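Local coordinates for Lin0012 protein (Listeria innocua, PDB 3K17) that probably phosphorylates phosphomevalonate with ATP to give diphosphomevalonate, a step of isoprenoid biosynthesis through the mevalonate pathway, at residues A[26-31]-A[246-251]; A[106-109]-A[113-116]; A[143-148]-A[203-208]; A[258-263]-A[267-272]; A[280-285]-A[291-296]. One frame throughout, in Å; residues are numbered along the deposited sequence.

Interaction 1 of 5, residues A[26-31]-A[246-251]; sequences SGHTAI and HFLTRN
H28 and L248 make the main contact here, a light one in which an imidazole on the approach to a strand rests against the side of a helix. From the backbone outward, H28 first directs its CB at helix segment 246-251, and CG then lies beside the backbone N, opposite the carbonyl carbon (chi1 -77°). From there the ring has two different jobs. On one side ND1 donates to S26 O at 3.0 Å in a nearly straight bond (168°). The acceptor lies in the ring plane, while the nitrogen stands well above the carbonyl plane of S26. That bond, spanning the G27 turn, limits rotation of the imidazole and leaves the other side to face the helix. There CD2 comes within 4.2 Å of L248 CD2. At the tip, NE2 lies 4.1 Å from the same methyl, L248 CD2, and 4.2 Å from L248 CB. The two side chains cross at about a right angle, and the approach to the ring is oblique. Farther along, T29 O and N251 OD1 come only to 4.4 Å; T29's own hydroxyl is hydrogen-bonded to T176. H28 also touches N252, one residue beyond the helix segment, and L248 packs on A22 and E25. In the fold, strand 29-35 is paired antiparallel with strands 7-18 and 172-176. Helix 241-264 lies beside this sheet, and its F247 and N251 reach I280 of helix 267-288, the next helix of the chain.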
# COMPACT_ATOMS: atom_id res chain seq x y z
N SER A 26 -11.38 -29.02 23.08
CA SER A 26 -10.67 -29.10 24.36
C SER A 26 -11.07 -30.35 25.14
O SER A 26 -12.22 -30.78 25.09
CB SER A 26 -10.97 -27.86 25.20
OG SER A 26 -10.57 -26.67 24.51
N GLY A 27 -10.12 -30.93 25.85
CA GLY A 27 -10.42 -32.10 26.65
C GLY A 27 -10.73 -33.38 25.89
O GLY A 27 -10.97 -34.42 26.50
N HIS A 28 -10.75 -33.31 24.56
CA HIS A 28 -11.03 -34.51 23.78
C HIS A 28 -9.74 -35.29 23.55
O HIS A 28 -8.64 -34.72 23.55
CB HIS A 28 -11.73 -34.16 22.47
CG HIS A 28 -13.18 -33.85 22.64
ND1 HIS A 28 -13.63 -32.78 23.38
CD2 HIS A 28 -14.29 -34.46 22.16
CE1 HIS A 28 -14.95 -32.75 23.36
NE2 HIS A 28 -15.37 -33.76 22.62
N THR A 29 -9.87 -36.59 23.33
CA THR A 29 -8.70 -37.44 23.17
C THR A 29 -8.53 -38.15 21.83
O THR A 29 -9.50 -38.58 21.20
CB THR A 29 -8.67 -38.50 24.30
OG1 THR A 29 -8.79 -37.85 25.57
CG2 THR A 29 -7.36 -39.27 24.27
N ALA A 30 -7.28 -38.28 21.42
CA ALA A 30 -6.94 -38.99 20.19
C ALA A 30 -5.77 -39.92 20.46
O ALA A 30 -5.00 -39.71 21.40
CB ALA A 30 -6.58 -38.00 19.08
N ILE A 31 -5.65 -40.94 19.63
CA ILE A 31 -4.56 -41.90 19.73
C ILE A 31 -3.63 -41.59 18.55
O ILE A 31 -4.09 -41.32 17.45
CB ILE A 31 -5.06 -43.35 19.55
CG1 ILE A 31 -6.08 -43.69 20.64
CG2 ILE A 31 -3.86 -44.31 19.59
CD1 ILE A 31 -5.53 -43.61 22.05
N HIS A 246 -23.25 -34.87 17.72
CA HIS A 246 -23.48 -36.31 17.67
C HIS A 246 -22.16 -36.97 17.35
O HIS A 246 -21.81 -38.01 17.91
CB HIS A 246 -24.50 -36.66 16.59
CG HIS A 246 -24.67 -38.13 16.37
ND1 HIS A 246 -25.15 -38.98 17.35
CD2 HIS A 246 -24.41 -38.91 15.29
CE1 HIS A 246 -25.18 -40.22 16.88
NE2 HIS A 246 -24.74 -40.20 15.63
N PHE A 247 -21.43 -36.37 16.42
CA PHE A 247 -20.12 -36.86 16.01
C PHE A 247 -19.21 -36.92 17.23
O PHE A 247 -18.63 -37.96 17.54
CB PHE A 247 -19.51 -35.95 14.95
CG PHE A 247 -18.04 -36.17 14.73
CD1 PHE A 247 -17.56 -37.39 14.30
CD2 PHE A 247 -17.13 -35.14 14.98
CE1 PHE A 247 -16.19 -37.60 14.12
CE2 PHE A 247 -15.76 -35.34 14.81
CZ PHE A 247 -15.29 -36.57 14.38
N LEU A 248 -19.08 -35.79 17.92
CA LEU A 248 -18.23 -35.71 19.11
C LEU A 248 -18.61 -36.75 20.16
O LEU A 248 -17.77 -37.53 20.60
CB LEU A 248 -18.32 -34.31 19.73
CG LEU A 248 -17.75 -33.13 18.95
CD1 LEU A 248 -17.93 -31.86 19.78
CD2 LEU A 248 -16.27 -33.36 18.65
N THR A 249 -19.87 -36.74 20.57
CA THR A 249 -20.37 -37.68 21.58
C THR A 249 -20.02 -39.10 21.18
O THR A 249 -19.50 -39.88 21.98
CB THR A 249 -21.89 -37.57 21.72
OG1 THR A 249 -22.24 -36.23 22.10
CG2 THR A 249 -22.40 -38.56 22.78
N ARG A 250 -20.32 -39.43 19.93
CA ARG A 250 -20.05 -40.75 19.39
C ARG A 250 -18.53 -41.01 19.44
O ARG A 250 -18.08 -42.09 19.81
CB ARG A 250 -20.55 -40.81 17.95
CG ARG A 250 -20.58 -42.20 17.37
CD ARG A 250 -21.82 -42.96 17.80
NE ARG A 250 -21.61 -44.40 17.65
CZ ARG A 250 -20.83 -45.11 18.45
NH1 ARG A 250 -20.21 -44.53 19.46
NH2 ARG A 250 -20.66 -46.41 18.23
N ASN A 251 -17.75 -40.00 19.07
CA ASN A 251 -16.30 -40.12 19.08
C ASN A 251 -15.78 -40.43 20.47
O ASN A 251 -14.91 -41.27 20.64
CB ASN A 251 -15.66 -38.83 18.56
CG ASN A 251 -14.16 -38.77 18.83
OD1 ASN A 251 -13.72 -38.37 19.91
ND2 ASN A 251 -13.37 -39.19 17.84

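Interaction 2 of 5, residues A[106-109]-A[113-116]; sequences ELID and AKYG
Backbone hydrogen bonds hold 106-109 against 113-116. Y115 N donates to L107 O at 3.1 Å, and D109 N donates to A113 O at 2.7 Å; both are almost perfectly straight, at 178° and 177°. They bracket I108 and K114, which form a single antiparallel bridge as a non-hydrogen-bonded pair, their CA atoms 4.2 Å apart. A113 O also receives a CA-H...O contact from I108 CA. L107 O has a second polar partner, a water that donates to it and accepts from G116 N, so the water extends the pairing by one step. This turn follows strand 99-105 and delivers the chain to helix 119-135. G116 begins the sequence GLGSSAA, the glycine-rich signature that in GHMP kinases forms the phosphate-binding loop, and its positive-phi backbone bends the chain there. Apolar contact is slight: I108 CG2 touches K114 CG at 4.0 Å, the lysine chain running on extended. Aromatic contacts are more extensive. The Y115 ring lies across the backbone of the first segment with D109 N 3.7 Å above one face, toward the rim, and its CE2 comes 3.4 Å from I108 O. D109 CB approaches Y115 CE1 at 3.5 Å, the carboxylate plane turned 72° from the ring. D109 OD2 bonds S111 OG, and W219 of strand 214-219 meets Y115 edge-to-face.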
# COMPACT_ATOMS: atom_id res chain seq x y z
N GLU A 106 12.61 -36.71 5.81
CA GLU A 106 12.33 -38.00 5.20
C GLU A 106 10.80 -38.11 5.19
O GLU A 106 10.24 -39.16 4.91
CB GLU A 106 12.87 -39.16 6.05
CG GLU A 106 14.31 -39.04 6.53
CD GLU A 106 14.77 -40.26 7.35
OE1 GLU A 106 13.95 -40.82 8.12
OE2 GLU A 106 15.94 -40.66 7.21
N LEU A 107 10.13 -37.01 5.51
CA LEU A 107 8.67 -37.02 5.56
C LEU A 107 8.05 -36.71 4.21
O LEU A 107 6.87 -36.38 4.12
CB LEU A 107 8.17 -36.03 6.62
CG LEU A 107 8.75 -36.21 8.02
CD1 LEU A 107 7.96 -35.39 9.01
CD2 LEU A 107 8.70 -37.70 8.42
N ILE A 108 8.86 -36.81 3.16
CA ILE A 108 8.37 -36.55 1.81
C ILE A 108 8.66 -37.71 0.88
O ILE A 108 9.61 -38.47 1.08
CB ILE A 108 9.02 -35.29 1.20
CG1 ILE A 108 10.54 -35.49 1.13
CG2 ILE A 108 8.64 -34.06 2.01
CD1 ILE A 108 11.28 -34.32 0.48
N ASP A 109 7.83 -37.84 -0.14
CA ASP A 109 7.97 -38.89 -1.13
C ASP A 109 9.12 -38.55 -2.10
O ASP A 109 9.59 -37.42 -2.15
CB ASP A 109 6.65 -39.03 -1.88
CG ASP A 109 6.70 -40.08 -2.95
OD1 ASP A 109 6.74 -41.28 -2.61
OD2 ASP A 109 6.69 -39.71 -4.14
N ALA A 113 6.45 -34.72 -2.78
CA ALA A 113 5.19 -34.45 -2.09
C ALA A 113 5.26 -34.93 -0.63
O ALA A 113 5.83 -35.99 -0.36
CB ALA A 113 4.04 -35.19 -2.80
N LYS A 114 4.70 -34.15 0.28
CA LYS A 114 4.70 -34.55 1.69
C LYS A 114 3.76 -35.75 1.87
O LYS A 114 2.70 -35.82 1.24
CB LYS A 114 4.22 -33.38 2.57
CG LYS A 114 5.20 -32.20 2.62
CD LYS A 114 4.65 -31.09 3.52
CE LYS A 114 5.61 -29.91 3.60
NZ LYS A 114 5.02 -28.75 4.34
N TYR A 115 4.15 -36.69 2.72
CA TYR A 115 3.33 -37.88 2.98
C TYR A 115 2.16 -37.55 3.89
O TYR A 115 1.18 -38.29 3.95
CB TYR A 115 4.15 -38.97 3.66
CG TYR A 115 5.10 -39.71 2.76
CD1 TYR A 115 4.68 -40.25 1.55
CD2 TYR A 115 6.42 -39.91 3.15
CE1 TYR A 115 5.55 -40.99 0.75
CE2 TYR A 115 7.30 -40.65 2.36
CZ TYR A 115 6.85 -41.18 1.16
OH TYR A 115 7.72 -41.93 0.40
N GLY A 116 2.27 -36.43 4.60
CA GLY A 116 1.22 -36.05 5.53
C GLY A 116 1.55 -36.66 6.88
O GLY A 116 0.68 -37.17 7.58
O HOH W 1 4.68 -35.34 5.71

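Interaction 3 of 5, residues A[143-148]-A[203-208]; sequences KKFKLA and LQIETL
A helix lying against a beta-sheet is the setting for F145, L203 and I205, in the alpha/beta domain that GHMP kinases carry toward the N-terminus, a fold related to ribosomal protein S5. F145 belongs to helix 141-156; I205 lies in strand 204-208 and L203 in the loop just before it. With CG swung opposite the backbone N (chi1 164°), the phenyl group extends from the helix straight at the strand. I205 covers one face of that ring: its CD1 methyl lies over the middle, 4.0 Å from the centroid and 9° off the normal, a well-formed CH-pi contact. L203 meets the same ring obliquely with both methyls. Its CD1 is 3.7 Å from F145 CE2, and its CD2 is 3.8 Å from that same CE2, with the two side chains sliding past each other in opposite directions. The contact between the segments is wholly apolar. Around it, I164 of helix 162-169 and Y175 of strand 172-176 also pack on F145. Strand 172-176 pairs antiparallel with 204-208, while helix 119-135 adjoins another side of helix 141-156 through K144 and A148.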
# COMPACT_ATOMS: atom_id res chain seq x y z
N LYS A 143 7.46 -29.27 29.43
CA LYS A 143 7.66 -27.84 29.19
C LYS A 143 8.02 -27.65 27.71
O LYS A 143 7.59 -26.69 27.08
CB LYS A 143 8.76 -27.28 30.10
CG LYS A 143 8.37 -27.20 31.57
CD LYS A 143 9.48 -26.55 32.41
CE LYS A 143 9.19 -26.60 33.91
NZ LYS A 143 8.06 -25.73 34.33
N LYS A 144 8.80 -28.57 27.16
CA LYS A 144 9.17 -28.48 25.75
C LYS A 144 7.92 -28.64 24.88
O LYS A 144 7.77 -27.97 23.86
CB LYS A 144 10.22 -29.54 25.40
CG LYS A 144 11.53 -29.33 26.15
CD LYS A 144 12.69 -30.14 25.59
CE LYS A 144 12.54 -31.63 25.87
NZ LYS A 144 13.70 -32.39 25.35
N PHE A 145 7.01 -29.51 25.30
CA PHE A 145 5.78 -29.68 24.54
C PHE A 145 5.03 -28.35 24.51
O PHE A 145 4.51 -27.95 23.47
CB PHE A 145 4.86 -30.73 25.16
CG PHE A 145 3.46 -30.66 24.65
CD1 PHE A 145 3.13 -31.18 23.39
CD2 PHE A 145 2.47 -30.02 25.39
CE1 PHE A 145 1.84 -31.05 22.89
CE2 PHE A 145 1.17 -29.89 24.89
CZ PHE A 145 0.86 -30.40 23.63
N LYS A 146 4.97 -27.68 25.66
CA LYS A 146 4.28 -26.41 25.77
C LYS A 146 4.88 -25.34 24.85
O LYS A 146 4.15 -24.58 24.23
CB LYS A 146 4.30 -25.90 27.22
CG LYS A 146 3.48 -26.73 28.21
CD LYS A 146 3.57 -26.11 29.59
CE LYS A 146 2.81 -26.91 30.64
NZ LYS A 146 2.95 -26.29 31.99
N LEU A 147 6.20 -25.27 24.78
CA LEU A 147 6.85 -24.30 23.91
C LEU A 147 6.47 -24.63 22.46
O LEU A 147 6.04 -23.77 21.71
CB LEU A 147 8.37 -24.37 24.07
CG LEU A 147 8.95 -23.88 25.40
CD1 LEU A 147 10.43 -24.23 25.47
CD2 LEU A 147 8.75 -22.37 25.54
N ALA A 148 6.62 -25.90 22.09
CA ALA A 148 6.32 -26.36 20.74
C ALA A 148 4.84 -26.18 20.38
O ALA A 148 4.51 -25.82 19.24
CB ALA A 148 6.72 -27.83 20.59
N LEU A 203 -5.01 -30.92 29.67
CA LEU A 203 -3.90 -31.53 28.96
C LEU A 203 -3.43 -32.84 29.57
O LEU A 203 -3.20 -32.94 30.77
CB LEU A 203 -2.71 -30.57 28.90
CG LEU A 203 -1.47 -31.14 28.23
CD1 LEU A 203 -1.74 -31.33 26.74
CD2 LEU A 203 -0.28 -30.19 28.44
N GLN A 204 -3.30 -33.86 28.73
CA GLN A 204 -2.79 -35.15 29.19
C GLN A 204 -2.15 -35.88 28.04
O GLN A 204 -2.73 -35.99 26.96
CB GLN A 204 -3.89 -36.02 29.81
CG GLN A 204 -3.31 -37.19 30.59
CD GLN A 204 -4.36 -38.16 31.12
OE1 GLN A 204 -5.31 -37.76 31.79
NE2 GLN A 204 -4.17 -39.44 30.83
N ILE A 205 -0.95 -36.38 28.27
CA ILE A 205 -0.23 -37.12 27.25
C ILE A 205 0.17 -38.45 27.87
O ILE A 205 1.10 -38.52 28.68
CB ILE A 205 1.01 -36.34 26.79
CG1 ILE A 205 0.60 -34.92 26.38
CG2 ILE A 205 1.67 -37.05 25.63
CD1 ILE A 205 1.76 -34.03 25.94
N GLU A 206 -0.53 -39.51 27.49
CA GLU A 206 -0.27 -40.83 28.03
C GLU A 206 0.46 -41.76 27.08
O GLU A 206 0.01 -41.98 25.95
CB GLU A 206 -1.59 -41.50 28.43
CG GLU A 206 -1.40 -42.86 29.08
CD GLU A 206 -2.71 -43.60 29.28
OE1 GLU A 206 -3.78 -42.98 29.16
OE2 GLU A 206 -2.65 -44.82 29.56
N THR A 207 1.57 -42.32 27.54
CA THR A 207 2.33 -43.26 26.74
C THR A 207 1.55 -44.58 26.74
O THR A 207 1.11 -45.04 27.79
CB THR A 207 3.73 -43.49 27.33
OG1 THR A 207 4.52 -42.30 27.15
CG2 THR A 207 4.42 -44.66 26.66
N LEU A 208 1.38 -45.17 25.55
CA LEU A 208 0.65 -46.42 25.40
C LEU A 208 1.54 -47.56 24.91
O LEU A 208 2.66 -47.34 24.45
CB LEU A 208 -0.50 -46.25 24.41
CG LEU A 208 -1.62 -45.27 24.76
CD1 LEU A 208 -2.55 -45.12 23.56
CD2 LEU A 208 -2.37 -45.78 25.97

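Interaction 4 of 5, residues A[258-263]-A[267-272]; sequences IIQAFH and EELLYS
F262 meets L270 obliquely: its ring atom CE2 is 4.2 Å from L270 CD1, with neither face nor edge squarely presented. At the edge of the ring, in its plane, lies I258 O from the preceding helical turn. Y271, on the partner helix, has E267 O over one face, 3.1 Å above the plane and toward the rim. These residues belong to an antiparallel helical hairpin in the C-terminal part of the GHMP kinase fold, made by helix 241-264, a tight turn and helix 267-288. The axes of the two segments approach to 8.2 Å, with 152° between their directions. The small A261 is consistent with this closeness: its CB faces the partner helix and sits 3.8 Å from L269 CG. L269 turns CG opposite its backbone N (chi1 -178°), which carries CD2 over the first helix to A261 N and to the extended Q260, crossed at about a right angle. Deeper in, L270 CD1 lies 3.8 Å from I258 CG1, in a cluster enlarged by I31 of strand 29-35 and F325 of strand 321-326. Beside the turn, D266 OD1 accepts from L269 N. Q260, an exposed residue, closes the interface with its amide, whose NE2 stands 3.4 Å from the methyl L269 CD2.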
# COMPACT_ATOMS: atom_id res chain seq x y z
N ILE A 258 -11.36 -47.73 22.60
CA ILE A 258 -10.05 -47.98 22.04
C ILE A 258 -8.96 -47.86 23.10
O ILE A 258 -7.99 -48.62 23.09
CB ILE A 258 -9.78 -47.04 20.82
CG1 ILE A 258 -8.59 -47.56 20.01
CG2 ILE A 258 -9.50 -45.62 21.31
CD1 ILE A 258 -8.48 -46.94 18.63
N ILE A 259 -9.11 -46.92 24.03
CA ILE A 259 -8.11 -46.78 25.09
C ILE A 259 -8.14 -48.06 25.94
O ILE A 259 -7.10 -48.56 26.38
CB ILE A 259 -8.38 -45.54 25.99
CG1 ILE A 259 -8.01 -44.27 25.22
CG2 ILE A 259 -7.56 -45.62 27.27
CD1 ILE A 259 -8.24 -43.00 25.99
N GLN A 260 -9.34 -48.59 26.17
CA GLN A 260 -9.50 -49.82 26.94
C GLN A 260 -8.77 -50.93 26.17
O GLN A 260 -8.00 -51.69 26.74
CB GLN A 260 -10.98 -50.17 27.05
CG GLN A 260 -11.29 -51.45 27.81
CD GLN A 260 -12.77 -51.79 27.77
OE1 GLN A 260 -13.61 -50.93 28.01
NE2 GLN A 260 -13.09 -53.04 27.47
N ALA A 261 -9.03 -50.99 24.86
CA ALA A 261 -8.40 -51.99 24.00
C ALA A 261 -6.88 -51.97 24.12
O ALA A 261 -6.24 -53.02 24.13
CB ALA A 261 -8.82 -51.77 22.55
N PHE A 262 -6.32 -50.77 24.19
CA PHE A 262 -4.87 -50.61 24.32
C PHE A 262 -4.41 -51.11 25.68
O PHE A 262 -3.50 -51.93 25.79
CB PHE A 262 -4.48 -49.14 24.15
CG PHE A 262 -4.01 -48.78 22.76
CD1 PHE A 262 -2.64 -48.75 22.47
CD2 PHE A 262 -4.92 -48.47 21.75
CE1 PHE A 262 -2.20 -48.41 21.19
CE2 PHE A 262 -4.48 -48.13 20.47
CZ PHE A 262 -3.12 -48.10 20.19
N HIS A 263 -5.05 -50.60 26.73
CA HIS A 263 -4.70 -50.99 28.10
C HIS A 263 -4.80 -52.50 28.31
O HIS A 263 -3.92 -53.10 28.93
CB HIS A 263 -5.64 -50.28 29.09
CG HIS A 263 -5.34 -48.83 29.28
ND1 HIS A 263 -6.23 -47.96 29.87
CD2 HIS A 263 -4.23 -48.10 29.00
CE1 HIS A 263 -5.68 -46.76 29.95
NE2 HIS A 263 -4.47 -46.82 29.43
N GLU A 267 -7.44 -57.13 21.17
CA GLU A 267 -7.39 -57.03 19.72
C GLU A 267 -8.75 -56.89 19.04
O GLU A 267 -8.92 -56.04 18.16
CB GLU A 267 -6.62 -58.23 19.16
CG GLU A 267 -5.13 -58.19 19.51
CD GLU A 267 -4.37 -59.41 19.05
OE1 GLU A 267 -4.68 -59.94 17.96
OE2 GLU A 267 -3.44 -59.84 19.77
N GLU A 268 -9.73 -57.70 19.45
CA GLU A 268 -11.05 -57.61 18.83
C GLU A 268 -11.69 -56.25 19.09
O GLU A 268 -12.37 -55.70 18.22
CB GLU A 268 -11.98 -58.71 19.36
CG GLU A 268 -11.63 -60.12 18.87
CD GLU A 268 -11.62 -60.24 17.35
OE1 GLU A 268 -12.52 -59.67 16.70
OE2 GLU A 268 -10.71 -60.93 16.82
N LEU A 269 -11.47 -55.71 20.28
CA LEU A 269 -12.03 -54.41 20.63
C LEU A 269 -11.33 -53.29 19.85
O LEU A 269 -11.91 -52.22 19.64
CB LEU A 269 -11.90 -54.17 22.14
CG LEU A 269 -12.49 -52.86 22.66
CD1 LEU A 269 -13.97 -52.79 22.33
CD2 LEU A 269 -12.26 -52.76 24.17
N LEU A 270 -10.10 -53.53 19.42
CA LEU A 270 -9.36 -52.54 18.64
C LEU A 270 -9.97 -52.49 17.24
O LEU A 270 -10.29 -51.41 16.74
CB LEU A 270 -7.88 -52.91 18.56
CG LEU A 270 -6.99 -51.99 17.70
CD1 LEU A 270 -7.07 -50.55 18.18
CD2 LEU A 270 -5.56 -52.49 17.75
N TYR A 271 -10.16 -53.66 16.62
CA TYR A 271 -10.73 -53.73 15.28
C TYR A 271 -12.10 -53.08 15.18
O TYR A 271 -12.34 -52.25 14.30
CB TYR A 271 -10.85 -55.19 14.81
CG TYR A 271 -9.54 -55.95 14.78
CD1 TYR A 271 -8.41 -55.41 14.16
CD2 TYR A 271 -9.43 -57.21 15.36
CE1 TYR A 271 -7.19 -56.11 14.14
CE2 TYR A 271 -8.23 -57.92 15.34
CZ TYR A 271 -7.12 -57.37 14.73
OH TYR A 271 -5.93 -58.06 14.72
N SER A 272 -13.00 -53.45 16.08
CA SER A 272 -14.34 -52.89 16.06
C SER A 272 -14.34 -51.38 16.31
O SER A 272 -15.14 -50.66 15.74
CB SER A 272 -15.24 -53.60 17.08
OG SER A 272 -14.62 -53.65 18.35

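Interaction 5 of 5, residues A[280-285]-A[291-296]; sequences ILQELG and NIETSL
Q282 and E293 reach each other through two different first torsions. Q282 places CG beside its backbone N (chi1 -65°) and then runs extended; E293 places CG opposite the backbone N (chi1 -177°) and is likewise drawn out. The ends meet at the connection between helices 267-288 and 295-306 in the C-terminal part of the GHMP kinase fold, where the first helix nears its finish. Q282 NE2 donates to E293 OE2 at 2.6 Å, a short bond that is distinctly bent, 144° at the hydrogen. The acceptor lies close to the amide plane, but the nitrogen comes from above the carboxylate plane, and the two flat groups are strongly tilted against each other. The E293 carboxylate also forms a salt bridge through OE1 with R278, one helical turn before Q282, so it is steadied by two residues of the same helix. The arginine would be expected to favour its charged form. Next to the polar pair, I292 pushes into the helix. Its CD1 rests 3.5 Å from L281 O, 3.8 Å from G285 N and 4.2 Å from L284 CG. G285, with no side chain, leaves room here: its CA is 4.0 Å from I292 CG1, and G285 CA is 5.3 Å from I292 CA. I292 also touches S313 of strand 310-313 and bonds G318 through the backbone. T294 is the N-cap of the following helix, its OG1 accepting from L297 N.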
# COMPACT_ATOMS: atom_id res chain seq x y z
N ILE A 280 -18.09 -43.03 11.76
CA ILE A 280 -18.51 -41.68 12.14
C ILE A 280 -17.79 -40.61 11.33
O ILE A 280 -18.33 -39.52 11.13
CB ILE A 280 -18.29 -41.42 13.65
CG1 ILE A 280 -16.80 -41.37 13.98
CG2 ILE A 280 -18.97 -42.52 14.47
CD1 ILE A 280 -16.52 -41.01 15.43
N LEU A 281 -16.58 -40.91 10.87
CA LEU A 281 -15.84 -39.95 10.05
C LEU A 281 -16.47 -39.92 8.67
O LEU A 281 -16.50 -38.88 8.02
CB LEU A 281 -14.36 -40.35 9.98
CG LEU A 281 -13.54 -40.02 11.24
CD1 LEU A 281 -12.16 -40.65 11.16
CD2 LEU A 281 -13.43 -38.52 11.40
N GLN A 282 -16.97 -41.07 8.22
CA GLN A 282 -17.63 -41.16 6.93
C GLN A 282 -18.91 -40.34 7.02
O GLN A 282 -19.25 -39.59 6.11
CB GLN A 282 -18.01 -42.61 6.60
CG GLN A 282 -16.85 -43.58 6.41
CD GLN A 282 -17.31 -44.97 6.03
OE1 GLN A 282 -18.09 -45.61 6.74
NE2 GLN A 282 -16.84 -45.46 4.89
N GLU A 283 -19.61 -40.49 8.14
CA GLU A 283 -20.86 -39.77 8.39
C GLU A 283 -20.61 -38.27 8.40
O GLU A 283 -21.32 -37.50 7.74
CB GLU A 283 -21.45 -40.19 9.74
CG GLU A 283 -21.62 -41.69 9.89
CD GLU A 283 -22.72 -42.25 9.01
OE1 GLU A 283 -22.82 -43.50 8.90
OE2 GLU A 283 -23.48 -41.45 8.42
N LEU A 284 -19.60 -37.85 9.16
CA LEU A 284 -19.25 -36.44 9.26
C LEU A 284 -18.96 -35.88 7.88
O LEU A 284 -19.44 -34.81 7.52
CB LEU A 284 -18.02 -36.27 10.16
CG LEU A 284 -17.44 -34.85 10.25
CD1 LEU A 284 -18.51 -33.89 10.73
CD2 LEU A 284 -16.24 -34.84 11.20
N GLY A 285 -18.17 -36.62 7.10
CA GLY A 285 -17.82 -36.18 5.76
C GLY A 285 -19.05 -36.00 4.90
O GLY A 285 -19.17 -35.03 4.14
N ASN A 291 -15.20 -34.39 1.66
CA ASN A 291 -14.67 -35.66 1.20
C ASN A 291 -13.53 -36.17 2.07
O ASN A 291 -12.37 -36.17 1.64
CB ASN A 291 -14.22 -35.52 -0.26
CG ASN A 291 -13.67 -36.81 -0.83
OD1 ASN A 291 -14.21 -37.89 -0.58
ND2 ASN A 291 -12.60 -36.70 -1.61
N ILE A 292 -13.85 -36.60 3.29
CA ILE A 292 -12.83 -37.11 4.20
C ILE A 292 -12.31 -38.45 3.68
O ILE A 292 -11.12 -38.61 3.44
CB ILE A 292 -13.39 -37.31 5.62
CG1 ILE A 292 -13.85 -35.96 6.19
CG2 ILE A 292 -12.33 -37.93 6.52
CD1 ILE A 292 -14.47 -36.04 7.56
N GLU A 293 -13.21 -39.41 3.51
CA GLU A 293 -12.79 -40.70 2.99
C GLU A 293 -12.90 -40.68 1.47
O GLU A 293 -13.99 -40.82 0.92
CB GLU A 293 -13.65 -41.82 3.57
CG GLU A 293 -13.21 -43.20 3.13
CD GLU A 293 -13.89 -44.30 3.91
OE1 GLU A 293 -13.54 -44.48 5.10
OE2 GLU A 293 -14.77 -44.97 3.34
N THR A 294 -11.77 -40.49 0.81
CA THR A 294 -11.74 -40.46 -0.65
C THR A 294 -12.00 -41.86 -1.17
O THR A 294 -12.10 -42.81 -0.39
CB THR A 294 -10.37 -40.01 -1.18
OG1 THR A 294 -9.36 -40.90 -0.70
CG2 THR A 294 -10.04 -38.60 -0.71
N SER A 295 -12.11 -41.99 -2.49
CA SER A 295 -12.35 -43.28 -3.10
C SER A 295 -11.19 -44.22 -2.82
O SER A 295 -11.39 -45.41 -2.57
CB SER A 295 -12.54 -43.14 -4.61
OG SER A 295 -13.66 -42.33 -4.90
N LEU A 296 -9.98 -43.69 -2.86
CA LEU A 296 -8.80 -44.50 -2.62
C LEU A 296 -8.71 -44.91 -1.15
O LEU A 296 -8.32 -46.03 -0.82
CB LEU A 296 -7.54 -43.75 -3.05
CG LEU A 296 -6.28 -44.60 -3.25
CD1 LEU A 296 -6.59 -45.84 -4.08
CD2 LEU A 296 -5.22 -43.74 -3.93

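Overall arrangement
Interactions 4 and 5 are the more buried contacts and share helix 267-288: the first joins it to helix 241-264 by apolar packing, the second to the following loop by packing plus a polar pair. Interaction 1 uses helix 241-264 too, more lightly, and touches both of them, I31 meeting I258 and F262, R250 and F247 meeting I280. Interaction 3 lies on the same sheet as interaction 1; L208 packs on I31, and E206 probably hydrogen-bonds H263 of interaction 4. Interaction 2 stands apart, its nearest atoms about 12 Å from interaction 1, and rests chiefly on backbone hydrogen bonds, whereas interaction 3 is purely hydrophobic.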